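Local coordinates for protein tryptophan--tRNA ligase (Aeropyrum pernix, PDB 3A04) that catalyses the ATP-dependent attachment of L-tryptophan to its cognate tRNA, releasing AMP and diphosphate, at residues V169-A172 with E173-I177. Residues are numbered along the deposited sequence; the frame is centred on the assembly and turned at random.
Sequences VTAA and EMEAI
Thr-170 and Glu-173 form a capping box at the start of helix 171-178, a compact example of side chains supplying partners for amides at a helix start. From the N-cap position Thr-170 OG1 accepts Glu-173 N at 3.1 Å, the N-H pointing almost straight at it (166°). The return arm is the side chain of Glu-173. Its CB lies 3.5 Å from Thr-170 OG1; CG, set beside its own backbone N (chi1 -67°), passes 3.1 Å from that same hydroxyl oxygen. With the chain extended through CD, OE1 reaches back to the backbone of Thr-170 and accepts Thr-170 N at 2.9 Å through its anti lone pair, while also resting against CA and CG2 of Val-169. OE2 forms a salt bridge with Arg-231 of helix 219-231, so both carboxylate oxygens are engaged. Were Glu-173 replaced by an alanine, the amide of Thr-170 and the guanidinium of Arg-231 would probably lose this shared partner. Next along the chain, Met-174 N donates to Thr-170 O, opening the regular helical ladder, and Met-174 CE presses on Val-169 CG1 at 3.4 Å, tighter than usual; Pro-183 of the second subunit packs on both residues. The reciprocal bonds are thus consistent with a well-defined helix start, and the carboxylate, whose negative charge would suit the positive end of the helix dipole, ties that start to helix 219-231.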
# COMPACT_ATOMS: atom_id res chain seq x y z
N VAL A 169 -11.53 1.99 6.32
CA VAL A 169 -12.53 1.25 5.61
C VAL A 169 -12.54 -0.17 6.18
O VAL A 169 -11.50 -0.67 6.60
CB VAL A 169 -12.22 1.32 4.08
CG1 VAL A 169 -10.85 0.74 3.75
CG2 VAL A 169 -13.35 0.65 3.27
N THR A 170 -13.72 -0.81 6.22
CA THR A 170 -13.81 -2.21 6.68
C THR A 170 -13.74 -3.21 5.52
O THR A 170 -13.97 -2.86 4.37
CB THR A 170 -15.16 -2.45 7.48
OG1 THR A 170 -16.24 -2.26 6.57
CG2 THR A 170 -15.29 -1.43 8.58
N ALA A 171 -13.43 -4.46 5.84
CA ALA A 171 -13.48 -5.56 4.87
C ALA A 171 -14.90 -5.64 4.25
O ALA A 171 -15.05 -5.78 3.04
CB ALA A 171 -13.07 -6.96 5.57
N ALA A 172 -15.94 -5.47 5.08
CA ALA A 172 -17.37 -5.55 4.58
C ALA A 172 -17.68 -4.43 3.55
O ALA A 172 -18.30 -4.67 2.51
CB ALA A 172 -18.38 -5.49 5.75
N GLU A 173 -17.25 -3.21 3.85
CA GLU A 173 -17.40 -2.14 2.87
C GLU A 173 -16.75 -2.47 1.53
O GLU A 173 -17.34 -2.29 0.48
CB GLU A 173 -16.81 -0.85 3.42
CG GLU A 173 -17.61 -0.34 4.61
CD GLU A 173 -17.07 0.98 5.13
OE1 GLU A 173 -15.89 1.04 5.52
OE2 GLU A 173 -17.84 1.94 5.17
N MET A 174 -15.53 -2.96 1.57
CA MET A 174 -14.86 -3.28 0.33
C MET A 174 -15.52 -4.45 -0.37
O MET A 174 -15.77 -4.39 -1.57
CB MET A 174 -13.40 -3.58 0.62
CG MET A 174 -12.60 -2.38 0.98
SD MET A 174 -10.91 -3.04 0.99
CE MET A 174 -10.07 -1.62 1.45
N GLU A 175 -15.82 -5.50 0.39
CA GLU A 175 -16.57 -6.65 -0.13
C GLU A 175 -17.83 -6.24 -0.91
O GLU A 175 -18.06 -6.75 -2.03
CB GLU A 175 -16.89 -7.65 1.00
CG GLU A 175 -15.69 -8.57 1.32
CD GLU A 175 -15.64 -9.25 2.74
OE1 GLU A 175 -16.67 -9.28 3.47
OE2 GLU A 175 -14.52 -9.76 3.11
N ALA A 176 -18.61 -5.32 -0.34
CA ALA A 176 -19.83 -4.82 -0.98
C ALA A 176 -19.57 -4.30 -2.38
O ALA A 176 -20.45 -4.39 -3.23
CB ALA A 176 -20.52 -3.75 -0.11
N ILE A 177 -18.37 -3.78 -2.64
CA ILE A 177 -18.07 -3.10 -3.93
C ILE A 177 -17.48 -3.99 -5.01
O ILE A 177 -17.81 -3.84 -6.19
CB ILE A 177 -17.09 -1.92 -3.72
CG1 ILE A 177 -17.80 -0.78 -2.99
CG2 ILE A 177 -16.56 -1.37 -5.07
CD1 ILE A 177 -16.86 0.12 -2.27